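Local coordinates for protein taurocyamine kinase (Schistosoma mansoni, PDB 4WOD) that reversibly transfers a phosphate group between ATP and taurocyamine, as a duplicated member of the ATP:guanido phosphotransferase family, at residues N111-L116 / L345-V350; T120-G125 / G234-V239; S279-I284 / I318-N323; S322-L327 / V335-S340. The protein carries 4 engineered substitutions. All coordinates share one frame; numbering follows the deposited sequence.

Contact 1: N111-L116 / L345-V350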
loop_
_atom_site.group_PDB
_atom_site.type_symbol
_atom_site.label_atom_id
_atom_site.label_comp_id
_atom_site.label_asym_id
_atom_site.label_seq_id
_atom_site.Cartn_x
_atom_site.Cartn_y
_atom_site.Cartn_z
ATOM N N ASN A 111 7.157 20.848 16.276
ATOM C CA ASN A 111 6.542 20.377 17.501
ATOM C C ASN A 111 5.285 21.173 17.866
ATOM O O ASN A 111 4.567 20.823 18.806
ATOM C CB ASN A 111 7.558 20.383 18.640
ATOM C CG ASN A 111 8.158 19.016 18.834
ATOM O OD1 ASN A 111 7.505 18.013 18.535
ATOM N ND2 ASN A 111 9.401 18.959 19.277
ATOM N N THR A 112 4.999 22.212 17.090
ATOM C CA THR A 112 3.722 22.912 17.210
ATOM C C THR A 112 2.548 21.934 17.034
ATOM O O THR A 112 1.497 22.110 17.624
ATOM C CB THR A 112 3.610 24.049 16.167
ATOM O OG1 THR A 112 4.732 24.934 16.305
ATOM C CG2 THR A 112 2.308 24.839 16.340
ATOM N N TYR A 113 2.757 20.880 16.244
ATOM C CA TYR A 113 1.676 19.956 15.898
ATOM C C TYR A 113 1.674 18.720 16.789
ATOM O O TYR A 113 1.930 17.594 16.345
ATOM C CB TYR A 113 1.779 19.616 14.396
ATOM C CG TYR A 113 2.022 20.891 13.644
ATOM C CD1 TYR A 113 1.033 21.872 13.565
ATOM C CD2 TYR A 113 3.264 21.170 13.106
ATOM C CE1 TYR A 113 1.277 23.066 12.936
ATOM C CE2 TYR A 113 3.517 22.362 12.472
ATOM C CZ TYR A 113 2.525 23.306 12.391
ATOM O OH TYR A 113 2.795 24.489 11.755
ATOM N N GLY A 114 1.380 18.947 18.070
ATOM C CA GLY A 114 1.213 17.863 19.013
ATOM C C GLY A 114 2.427 17.493 19.833
ATOM O O GLY A 114 2.351 16.570 20.630
ATOM N N ASN A 115 3.532 18.210 19.649
ATOM C CA ASN A 115 4.793 17.914 20.337
ATOM C C ASN A 115 5.217 16.448 20.189
ATOM O O ASN A 115 5.482 15.760 21.172
ATOM C CB ASN A 115 4.703 18.279 21.817
ATOM C CG ASN A 115 6.064 18.316 22.482
ATOM O OD1 ASN A 115 7.063 18.655 21.842
ATOM N ND2 ASN A 115 6.120 17.948 23.757
ATOM N N LEU A 116 5.261 15.988 18.942
ATOM C CA LEU A 116 5.533 14.587 18.615
ATOM C C LEU A 116 6.940 14.363 18.068
ATOM O O LEU A 116 7.366 13.223 17.863
ATOM C CB LEU A 116 4.521 14.081 17.571
ATOM C CG LEU A 116 3.023 14.308 17.801
ATOM C CD1 LEU A 116 2.197 13.963 16.538
ATOM C CD2 LEU A 116 2.525 13.531 19.014
ATOM N N LEU A 345 0.751 15.560 8.373
ATOM C CA LEU A 345 0.700 14.226 8.974
ATOM C C LEU A 345 0.646 14.285 10.498
ATOM O O LEU A 345 -0.081 13.518 11.139
ATOM C CB LEU A 345 1.898 13.397 8.529
ATOM C CG LEU A 345 2.035 13.077 7.041
ATOM C CD1 LEU A 345 3.316 12.278 6.814
ATOM C CD2 LEU A 345 0.790 12.308 6.542
ATOM N N LEU A 346 1.414 15.194 11.082
ATOM C CA LEU A 346 1.408 15.337 12.529
ATOM C C LEU A 346 0.064 15.924 12.987
ATOM O O LEU A 346 -0.472 15.527 14.033
ATOM C CB LEU A 346 2.598 16.200 12.999
ATOM C CG LEU A 346 4.012 15.655 12.755
ATOM C CD1 LEU A 346 5.039 16.713 13.084
ATOM C CD2 LEU A 346 4.313 14.365 13.531
ATOM N N GLU A 347 -0.486 16.858 12.211
ATOM C CA GLU A 347 -1.820 17.390 12.516
ATOM C C GLU A 347 -2.862 16.258 12.459
ATOM O O GLU A 347 -3.790 16.198 13.277
ATOM C CB GLU A 347 -2.204 18.515 11.551
ATOM C CG GLU A 347 -1.523 19.841 11.839
ATOM C CD GLU A 347 -1.797 20.905 10.779
ATOM O OE1 GLU A 347 -2.174 20.556 9.650
ATOM O OE2 GLU A 347 -1.616 22.101 11.070
ATOM N N LEU A 348 -2.679 15.340 11.513
ATOM C CA LEU A 348 -3.587 14.202 11.399
ATOM C C LEU A 348 -3.427 13.229 12.574
ATOM O O LEU A 348 -4.417 12.663 13.052
ATOM C CB LEU A 348 -3.378 13.488 10.065
ATOM C CG LEU A 348 -4.426 12.442 9.681
ATOM C CD1 LEU A 348 -5.821 13.029 9.799
ATOM C CD2 LEU A 348 -4.174 11.952 8.263
ATOM N N GLU A 349 -2.203 13.035 13.065
ATOM C CA GLU A 349 -2.013 12.183 14.237
ATOM C C GLU A 349 -2.759 12.789 15.427
ATOM O O GLU A 349 -3.432 12.087 16.198
ATOM C CB GLU A 349 -0.532 12.015 14.576
ATOM C CG GLU A 349 -0.278 11.344 15.909
ATOM C CD GLU A 349 -0.536 9.834 15.892
ATOM O OE1 GLU A 349 -0.674 9.261 14.788
ATOM O OE2 GLU A 349 -0.588 9.223 16.982
ATOM N N VAL A 350 -2.638 14.101 15.575
ATOM C CA VAL A 350 -3.307 14.799 16.678
ATOM C C VAL A 350 -4.821 14.622 16.572
ATOM O O VAL A 350 -5.485 14.328 17.568
ATOM C CB VAL A 350 -2.934 16.290 16.691
ATOM C CG1 VAL A 350 -3.865 17.069 17.624
ATOM C CG2 VAL A 350 -1.492 16.454 17.124
#
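Tyr113 and Glu347 lie side by side and point the same way, the tyrosine ring running past the extended glutamate chain. Glu347 CG sits 3.7 Å from Tyr113 CD1. Glu347 OE2 comes to 3.6 Å from Tyr113 CE1. The carboxylate plane stands at 90° to the ring. At the base of the same pair, Tyr113 CB rests against Leu346 CB at 3.8 Å. Leu116 carries the other half of the contact: the Leu116 and Leu346 side chains slide past each other in opposite directions, Leu116 CD1 reaching Leu346 CD2 at 3.7 Å; the same methyl lies 3.7 Å from Glu349 CG. Val350 sets its CG2 methyl against the loop backbone, 3.6 Å from Gly114 CA. The turn is tight there: Gly114 has a positive phi of 95°, a backbone conformation that suits glycine, and its CA packs directly on the valine methyl.

The polar ends are held from outside. Glu347 OE2 forms a salt bridge with Arg343, one helical turn back, and Tyr113 OH is hydrogen-bonded to Thr108. Glu349 bends at chi2 (75°), and its carboxylate accepts bonds from the backbone N of Met286 and Leu287 and from Gln353. Within the loop, Asn115 N bonds to Asn111 O at 2.9 Å, and Tyr113 centres an inverse gamma turn. The arrangement is a loop-on-helix contact: the turn leading into strand 117-126 lies against helix 331-355, which packs on the antiparallel sheet of the phosphagen kinase catalytic domain.

Contact 2: T120-G125 / G234-V239. Engineered in segment 234-239: Gly235 (natural residue Asp), Thr237 (natural residue Ile).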
loop_
_atom_site.group_PDB
_atom_site.type_symbol
_atom_site.label_atom_id
_atom_site.label_comp_id
_atom_site.label_asym_id
_atom_site.label_seq_id
_atom_site.Cartn_x
_atom_site.Cartn_y
_atom_site.Cartn_z
ATOM N N THR A 120 15.100 16.393 14.379
ATOM C CA THR A 120 14.967 16.880 13.026
ATOM C C THR A 120 16.357 16.839 12.425
ATOM O O THR A 120 17.346 17.147 13.094
ATOM C CB THR A 120 14.401 18.320 12.988
ATOM O OG1 THR A 120 13.107 18.351 13.591
ATOM C CG2 THR A 120 14.314 18.859 11.553
ATOM N N ARG A 121 16.435 16.451 11.163
ATOM C CA ARG A 121 17.723 16.243 10.530
ATOM C C ARG A 121 17.602 16.586 9.045
ATOM O O ARG A 121 16.582 16.295 8.436
ATOM C CB ARG A 121 18.160 14.784 10.771
ATOM C CG ARG A 121 19.152 14.192 9.787
ATOM C CD ARG A 121 19.518 12.748 10.198
ATOM N NE ARG A 121 20.426 12.077 9.261
ATOM C CZ ARG A 121 20.112 11.708 8.016
ATOM N NH1 ARG A 121 18.891 11.918 7.538
ATOM N NH2 ARG A 121 21.016 11.101 7.252
ATOM N N VAL A 122 18.602 17.255 8.476
ATOM C CA VAL A 122 18.660 17.425 7.020
ATOM C C VAL A 122 20.038 16.975 6.492
ATOM O O VAL A 122 21.094 17.314 7.043
ATOM C CB VAL A 122 18.367 18.884 6.573
ATOM C CG1 VAL A 122 18.232 18.959 5.060
ATOM C CG2 VAL A 122 17.082 19.391 7.214
ATOM N N ARG A 123 19.998 16.181 5.433
ATOM C CA ARG A 123 21.183 15.558 4.869
ATOM C C ARG A 123 21.326 15.904 3.393
ATOM O O ARG A 123 20.329 15.965 2.671
ATOM C CB ARG A 123 21.107 14.034 5.043
ATOM C CG ARG A 123 22.227 13.250 4.356
ATOM C CD ARG A 123 21.695 11.969 3.712
ATOM N NE ARG A 123 21.211 12.210 2.352
ATOM C CZ ARG A 123 20.352 11.424 1.713
ATOM N NH1 ARG A 123 19.865 10.341 2.308
ATOM N NH2 ARG A 123 19.969 11.728 0.476
ATOM N N LEU A 124 22.559 16.147 2.956
ATOM C CA LEU A 124 22.892 16.188 1.540
ATOM C C LEU A 124 24.235 15.502 1.279
ATOM O O LEU A 124 24.977 15.167 2.213
ATOM C CB LEU A 124 22.925 17.625 1.007
ATOM C CG LEU A 124 23.779 18.704 1.673
ATOM C CD1 LEU A 124 25.280 18.566 1.389
ATOM C CD2 LEU A 124 23.259 20.078 1.239
ATOM N N GLY A 125 24.539 15.329 0.000
ATOM C CA GLY A 125 25.764 14.679 -0.434
ATOM C C GLY A 125 26.355 15.435 -1.614
ATOM O O GLY A 125 25.642 16.185 -2.294
ATOM N N GLY A 234 12.021 20.098 16.923
ATOM C CA GLY A 234 11.435 20.325 15.619
ATOM C C GLY A 234 11.854 21.603 14.902
ATOM O O GLY A 234 11.131 22.076 14.011
ATOM N N GLY A 235 13.011 22.155 15.271
ATOM C CA GLY A 235 13.515 23.373 14.648
ATOM C C GLY A 235 14.077 23.149 13.240
ATOM O O GLY A 235 15.286 23.268 13.026
ATOM N N LEU A 236 13.207 22.827 12.280
ATOM C CA LEU A 236 13.629 22.606 10.887
ATOM C C LEU A 236 14.348 23.822 10.302
ATOM O O LEU A 236 15.310 23.684 9.549
ATOM C CB LEU A 236 12.427 22.245 10.003
ATOM C CG LEU A 236 12.696 22.096 8.495
ATOM C CD1 LEU A 236 13.569 20.889 8.250
ATOM C CD2 LEU A 236 11.411 21.979 7.687
ATOM N N THR A 237 13.885 25.016 10.657
ATOM C CA THR A 237 14.474 26.248 10.134
ATOM C C THR A 237 15.984 26.372 10.390
ATOM O O THR A 237 16.759 26.606 9.456
ATOM C CB THR A 237 13.766 27.481 10.737
ATOM O OG1 THR A 237 12.413 27.522 10.256
ATOM C CG2 THR A 237 14.504 28.755 10.334
ATOM N N ALA A 238 16.383 26.210 11.650
ATOM C CA ALA A 238 17.791 26.282 12.060
ATOM C C ALA A 238 18.620 25.140 11.445
ATOM O O ALA A 238 19.711 25.364 10.926
ATOM C CB ALA A 238 17.890 26.247 13.579
ATOM N N VAL A 239 18.085 23.923 11.495
ATOM C CA VAL A 239 18.782 22.752 10.948
ATOM C C VAL A 239 19.104 22.972 9.472
ATOM O O VAL A 239 20.232 22.736 9.021
ATOM C CB VAL A 239 17.940 21.465 11.101
ATOM C CG1 VAL A 239 18.621 20.269 10.423
ATOM C CG2 VAL A 239 17.686 21.182 12.557
#
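Thr120 OG1 lies over the backbone of Gly234, 3.3 Å from Gly234 CA, and is hydrogen-bonded to the carbonyl oxygen of Gly233, just before the 234-239 segment. With chi1 at -60°, OG1 stands beside its own backbone N, and CG2 is left anti to that N. The methyl thus faces Leu236, at 3.9 Å from both Leu236 CA and Leu236 CD1, where the two side chains meet at about a right angle. One threonine in this way serves the polar loop with its hydroxyl and the apolar start of the helix with its methyl.

Two residues further along the strand, Val122 continues the apolar surface. Its CG2 touches both helix side chains, 3.7 Å from Val239 CG1 and 4.0 Å from Leu236 CD1. Val239 CG1, anti to its own backbone N (chi1 175°), also reaches the strand backbone at 3.6 Å from Val122 N. The intervening Arg121 directs its side chain away from the helix, next to Arg277 and Arg226, which like it are predicted to bind ATP.

Gly235, an engineered residue (Asp in the natural sequence), is the N-cap immediately before helix 236-251 and centres an inverse gamma turn; Leu236 N bonds to Gly234 O at 2.8 Å. Leu243, farther along helix 236-251, extends the cover over Val122. The alternation of side chains divides the strand's chemistry: Thr120 and Val122 face the helix and its N-terminal loop, mainly through methyl groups, whereas Arg121 and Arg123 leave from the other face, consistent with their predicted part in ATP binding.

Contact 3: S279-I284 / I318-N323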
loop_
_atom_site.group_PDB
_atom_site.type_symbol
_atom_site.label_atom_id
_atom_site.label_comp_id
_atom_site.label_asym_id
_atom_site.label_seq_id
_atom_site.Cartn_x
_atom_site.Cartn_y
_atom_site.Cartn_z
ATOM N N SER A 279 14.227 15.364 7.271
ATOM C CA SER A 279 13.367 14.426 7.979
ATOM C C SER A 279 13.187 14.737 9.463
ATOM O O SER A 279 13.970 15.481 10.052
ATOM C CB SER A 279 13.935 13.023 7.825
ATOM O OG SER A 279 15.048 12.886 8.672
ATOM N N VAL A 280 12.149 14.149 10.056
ATOM C CA VAL A 280 11.980 14.111 11.506
ATOM C C VAL A 280 11.807 12.674 11.974
ATOM O O VAL A 280 11.318 11.825 11.215
ATOM C CB VAL A 280 10.750 14.917 11.985
ATOM C CG1 VAL A 280 10.965 16.374 11.741
ATOM C CG2 VAL A 280 9.432 14.408 11.294
ATOM N N HIS A 281 12.224 12.410 13.212
ATOM C CA HIS A 281 11.776 11.223 13.938
ATOM C C HIS A 281 10.542 11.618 14.736
ATOM O O HIS A 281 10.627 12.453 15.641
ATOM C CB HIS A 281 12.857 10.682 14.870
ATOM C CG HIS A 281 13.825 9.764 14.205
ATOM N ND1 HIS A 281 14.435 10.067 13.007
ATOM C CD2 HIS A 281 14.286 8.542 14.565
ATOM C CE1 HIS A 281 15.234 9.075 12.658
ATOM N NE2 HIS A 281 15.162 8.137 13.586
ATOM N N ALA A 282 9.393 11.045 14.399
ATOM C CA ALA A 282 8.159 11.481 15.037
ATOM C C ALA A 282 7.391 10.314 15.630
ATOM O O ALA A 282 7.414 9.220 15.073
ATOM C CB ALA A 282 7.284 12.221 14.040
ATOM N N LYS A 283 6.692 10.569 16.733
ATOM C CA LYS A 283 5.770 9.601 17.339
ATOM C C LYS A 283 4.377 9.695 16.723
ATOM O O LYS A 283 3.583 10.561 17.095
ATOM C CB LYS A 283 5.667 9.809 18.853
ATOM C CG LYS A 283 6.960 9.635 19.625
ATOM C CD LYS A 283 6.955 10.528 20.861
ATOM C CE LYS A 283 8.271 11.286 21.048
ATOM N NZ LYS A 283 8.103 12.533 21.872
ATOM N N ILE A 284 4.075 8.787 15.801
ATOM C CA ILE A 284 2.776 8.767 15.134
ATOM C C ILE A 284 2.136 7.360 15.128
ATOM O O ILE A 284 1.750 6.853 14.068
ATOM C CB ILE A 284 2.909 9.276 13.684
ATOM C CG1 ILE A 284 3.932 8.428 12.909
ATOM C CG2 ILE A 284 3.383 10.747 13.687
ATOM C CD1 ILE A 284 3.819 8.549 11.417
ATOM N N ILE A 318 7.212 5.262 16.408
ATOM C CA ILE A 318 8.172 6.297 16.040
ATOM C C ILE A 318 8.701 6.061 14.629
ATOM O O ILE A 318 9.281 5.017 14.349
ATOM C CB ILE A 318 9.352 6.365 17.012
ATOM C CG1 ILE A 318 8.859 6.738 18.410
ATOM C CG2 ILE A 318 10.360 7.390 16.532
ATOM C CD1 ILE A 318 9.965 7.033 19.382
ATOM N N TYR A 319 8.494 7.035 13.747
ATOM C CA TYR A 319 8.892 6.892 12.352
ATOM C C TYR A 319 9.761 8.026 11.880
ATOM O O TYR A 319 9.664 9.144 12.384
ATOM C CB TYR A 319 7.668 6.806 11.442
ATOM C CG TYR A 319 6.969 5.484 11.558
ATOM C CD1 TYR A 319 7.148 4.496 10.588
ATOM C CD2 TYR A 319 6.161 5.203 12.654
ATOM C CE1 TYR A 319 6.523 3.273 10.698
ATOM C CE2 TYR A 319 5.541 3.987 12.780
ATOM C CZ TYR A 319 5.710 3.026 11.795
ATOM O OH TYR A 319 5.078 1.810 11.924
ATOM N N ASP A 320 10.605 7.715 10.903
ATOM C CA ASP A 320 11.324 8.727 10.144
ATOM C C ASP A 320 10.440 9.149 8.974
ATOM O O ASP A 320 10.004 8.315 8.174
ATOM C CB ASP A 320 12.671 8.181 9.659
ATOM C CG ASP A 320 13.526 9.238 8.974
ATOM O OD1 ASP A 320 13.275 9.526 7.785
ATOM O OD2 ASP A 320 14.463 9.770 9.616
ATOM N N LEU A 321 10.151 10.443 8.899
ATOM C CA LEU A 321 9.329 11.017 7.841
ATOM C C LEU A 321 10.173 12.012 7.073
ATOM O O LEU A 321 10.660 12.956 7.673
ATOM C CB LEU A 321 8.101 11.733 8.417
ATOM C CG LEU A 321 7.197 10.898 9.328
ATOM C CD1 LEU A 321 6.120 11.783 9.914
ATOM C CD2 LEU A 321 6.582 9.754 8.528
ATOM N N SER A 322 10.336 11.814 5.769
ATOM C CA SER A 322 11.140 12.736 4.943
ATOM C C SER A 322 10.463 13.115 3.611
ATOM O O SER A 322 9.531 12.452 3.180
ATOM C CB SER A 322 12.517 12.122 4.661
ATOM O OG SER A 322 12.402 10.875 4.006
ATOM N N ASN A 323 10.932 14.191 2.969
ATOM C CA ASN A 323 10.519 14.490 1.609
ATOM C C ASN A 323 10.725 13.276 0.715
ATOM O O ASN A 323 11.775 12.642 0.765
ATOM C CB ASN A 323 11.298 15.694 1.039
ATOM C CG ASN A 323 12.816 15.571 1.211
ATOM O OD1 ASN A 323 13.338 15.614 2.331
ATOM N ND2 ASN A 323 13.536 15.463 0.082
#
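Leu321 and Ile284 reach toward each other tip to tip, Leu321 CD2 lying 4.2 Å from Ile284 CD1, while Leu321 CB meets Val280 CG2 at 4.1 Å. Ile284 also crosses Tyr319 at about a right angle, its CG1 lying 3.9 Å from Tyr319 CD2; the tyrosine ring in turn packs edge-to-face with Phe293. Val280, Ala282, Tyr319 and Leu321 share one face of the sheet, and helix 331-355 covers it through Met338 on Val280 and Leu346 on Ala282. The strands are antiparallel neighbours in the central sheet of the phosphagen kinase catalytic domain. Two hydrogen-bonded pairs, Val280 with Leu321 and Ala282 with Tyr319, each give two backbone bonds, among them Ala282 N to Tyr319 O at 2.8 Å.

The other face is polar at the end that carries Ser279, His281 and Asp320, the first two belonging to the predicted ATP site. Asp320 OD2 lies 3.2 Å from His281 CE1, the ring and carboxylate planes 89° apart. Ser279 OG gives the same Asp320 OD2 a weak hydrogen bond of 3.3 Å. Arg277 holds OD1 of that aspartate in a salt bridge, and Glu310 takes a hydrogen bond with His281 NE2.

Contact 4: S322-L327 / V335-S340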
loop_
_atom_site.group_PDB
_atom_site.type_symbol
_atom_site.label_atom_id
_atom_site.label_comp_id
_atom_site.label_asym_id
_atom_site.label_seq_id
_atom_site.Cartn_x
_atom_site.Cartn_y
_atom_site.Cartn_z
ATOM N N SER A 322 10.336 11.814 5.769
ATOM C CA SER A 322 11.140 12.736 4.943
ATOM C C SER A 322 10.463 13.115 3.611
ATOM O O SER A 322 9.531 12.452 3.180
ATOM C CB SER A 322 12.517 12.122 4.661
ATOM O OG SER A 322 12.402 10.875 4.006
ATOM N N ASN A 323 10.932 14.191 2.969
ATOM C CA ASN A 323 10.519 14.490 1.609
ATOM C C ASN A 323 10.725 13.276 0.715
ATOM O O ASN A 323 11.775 12.642 0.765
ATOM C CB ASN A 323 11.298 15.694 1.039
ATOM C CG ASN A 323 12.816 15.571 1.211
ATOM O OD1 ASN A 323 13.338 15.614 2.331
ATOM N ND2 ASN A 323 13.536 15.463 0.082
ATOM N N LYS A 324 9.725 12.933 -0.093
ATOM C CA LYS A 324 9.897 11.791 -0.992
ATOM C C LYS A 324 10.687 12.169 -2.244
ATOM O O LYS A 324 11.208 11.302 -2.931
ATOM C CB LYS A 324 8.542 11.200 -1.392
ATOM C CG LYS A 324 7.717 12.084 -2.341
ATOM C CD LYS A 324 6.364 11.452 -2.684
ATOM C CE LYS A 324 5.588 12.314 -3.693
ATOM N NZ LYS A 324 4.200 11.798 -3.924
ATOM N N ARG A 325 10.791 13.461 -2.542
ATOM C CA ARG A 325 11.406 13.860 -3.804
ATOM C C ARG A 325 12.849 14.291 -3.645
ATOM O O ARG A 325 13.217 14.880 -2.638
ATOM C CB ARG A 325 10.604 14.987 -4.469
ATOM C CG ARG A 325 9.303 14.527 -5.063
ATOM C CD ARG A 325 8.612 15.667 -5.812
ATOM N NE ARG A 325 7.180 15.443 -6.004
ATOM C CZ ARG A 325 6.673 14.569 -6.869
ATOM N NH1 ARG A 325 7.490 13.816 -7.607
ATOM N NH2 ARG A 325 5.355 14.437 -6.991
ATOM N N ARG A 326 13.665 13.982 -4.648
ATOM C CA ARG A 326 15.058 14.442 -4.685
ATOM C C ARG A 326 15.374 15.167 -5.992
ATOM O O ARG A 326 16.156 16.120 -6.024
ATOM C CB ARG A 326 16.037 13.265 -4.549
ATOM C CG ARG A 326 15.848 12.374 -3.341
ATOM C CD ARG A 326 16.543 12.917 -2.100
ATOM N NE ARG A 326 16.417 11.966 -1.000
ATOM C CZ ARG A 326 15.297 11.745 -0.319
ATOM N NH1 ARG A 326 14.176 12.424 -0.604
ATOM N NH2 ARG A 326 15.293 10.831 0.645
ATOM N N LEU A 327 14.795 14.667 -7.075
ATOM C CA LEU A 327 15.168 15.099 -8.409
ATOM C C LEU A 327 14.048 15.884 -9.080
ATOM O O LEU A 327 12.878 15.505 -9.001
ATOM C CB LEU A 327 15.552 13.886 -9.259
ATOM C CG LEU A 327 16.004 14.130 -10.698
ATOM C CD1 LEU A 327 17.390 14.753 -10.722
ATOM C CD2 LEU A 327 15.994 12.836 -11.483
ATOM N N VAL A 335 12.656 20.929 0.908
ATOM C CA VAL A 335 12.445 21.092 2.338
ATOM C C VAL A 335 11.022 21.632 2.603
ATOM O O VAL A 335 10.414 21.322 3.632
ATOM C CB VAL A 335 13.545 22.001 2.984
ATOM C CG1 VAL A 335 13.371 23.453 2.575
ATOM C CG2 VAL A 335 13.521 21.880 4.482
ATOM N N THR A 336 10.474 22.405 1.667
ATOM C CA THR A 336 9.081 22.859 1.779
ATOM C C THR A 336 8.120 21.656 1.666
ATOM O O THR A 336 7.203 21.493 2.474
ATOM C CB THR A 336 8.736 23.904 0.714
ATOM O OG1 THR A 336 9.574 25.057 0.885
ATOM C CG2 THR A 336 7.273 24.310 0.815
ATOM N N GLU A 337 8.345 20.803 0.678
ATOM C CA GLU A 337 7.573 19.561 0.584
ATOM C C GLU A 337 7.601 18.783 1.903
ATOM O O GLU A 337 6.553 18.352 2.410
ATOM C CB GLU A 337 8.103 18.682 -0.551
ATOM C CG GLU A 337 7.341 17.365 -0.690
ATOM C CD GLU A 337 7.996 16.400 -1.667
ATOM O OE1 GLU A 337 9.101 15.896 -1.367
ATOM O OE2 GLU A 337 7.408 16.145 -2.739
ATOM N N MET A 338 8.797 18.631 2.473
ATOM C CA MET A 338 8.948 17.964 3.752
ATOM C C MET A 338 8.118 18.650 4.831
ATOM O O MET A 338 7.341 18.012 5.542
ATOM C CB MET A 338 10.420 17.940 4.179
ATOM C CG MET A 338 10.669 17.258 5.514
ATOM S SD MET A 338 10.689 18.426 6.908
ATOM C CE MET A 338 11.222 17.380 8.249
ATOM N N HIS A 339 8.295 19.956 4.959
ATOM C CA HIS A 339 7.679 20.651 6.078
ATOM C C HIS A 339 6.163 20.628 5.990
ATOM O O HIS A 339 5.480 20.386 6.993
ATOM C CB HIS A 339 8.160 22.090 6.167
ATOM C CG HIS A 339 7.636 22.798 7.376
ATOM N ND1 HIS A 339 6.482 23.550 7.353
ATOM C CD2 HIS A 339 8.093 22.845 8.648
ATOM C CE1 HIS A 339 6.254 24.037 8.560
ATOM N NE2 HIS A 339 7.222 23.632 9.363
ATOM N N SER A 340 5.650 20.887 4.789
ATOM C CA SER A 340 4.220 20.910 4.530
ATOM C C SER A 340 3.598 19.553 4.790
ATOM O O SER A 340 2.596 19.450 5.491
ATOM C CB SER A 340 3.931 21.331 3.091
ATOM O OG SER A 340 4.224 22.704 2.922
#
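Asn323 meets Met338 with CB against CB at 4.0 Å, the two side chains crossing at about a right angle. Its CB is also 3.3 Å from Glu337 OE1. With chi1 at 50°, CG stands between the backbone N and the carbonyl carbon, and the amide beyond it ties the turn together: Asn323 ND2 donates to Arg325 O at 2.8 Å, with the acceptor close to the plane of the asparagine amide, and also bonds to Leu276 O, while OD1 accepts from Ala278 N, a residue of the predicted ATP site. Here the chain leaves strand 318-323 and loops back as helix 331-355, a strand-loop-helix connection within the catalytic domain that lays the helix across one face of the sheet.

Lys324 brings CG to 4.1 Å from Glu337 OE2 and sends its NZ on to the carbonyl oxygen of Glu298. Arg325 then takes both carboxylate oxygens of Glu337. Its backbone N donates to the syn lone pair of Glu337 OE1 at 3.2 Å, and Arg325 NE forms a salt bridge with Glu337 OE2 at 3.3 Å, the guanidinium and carboxylate planes 32° apart. Glu337 reaches the loop on a chain extended beyond CG, which is anti to the backbone N (chi1 180°). Arg326 turns its CB away from the helix; its NH1 bonds back to Asn323 O at 2.8 Å, with the acceptor lying in the guanidinium plane and the donor above the carbonyl plane.

Overall arrangement
All four contacts lie in the first of the two kinase repeats, around one antiparallel sheet. Contacts 1 and 4 use helix 331-355 some 17 Å apart, centre to centre, and contact 3 supplies two strands beneath it. Leu116 O, in the loop just before strand 117-126, probably bonds to Lys283 N at 3.0 Å, and Arg121 O on that strand probably to Ser279 N at 2.8 Å, so both hold to strand 277-283. Met338 of contact 4 links two neighbours, with CE 3.6 Å from Val280 CG1 and SD 3.7 Å from Leu236 CD2. The bound arginine is about 10 Å from the Arg121 side chain and about 12 Å from those of Ser322 and Lys324.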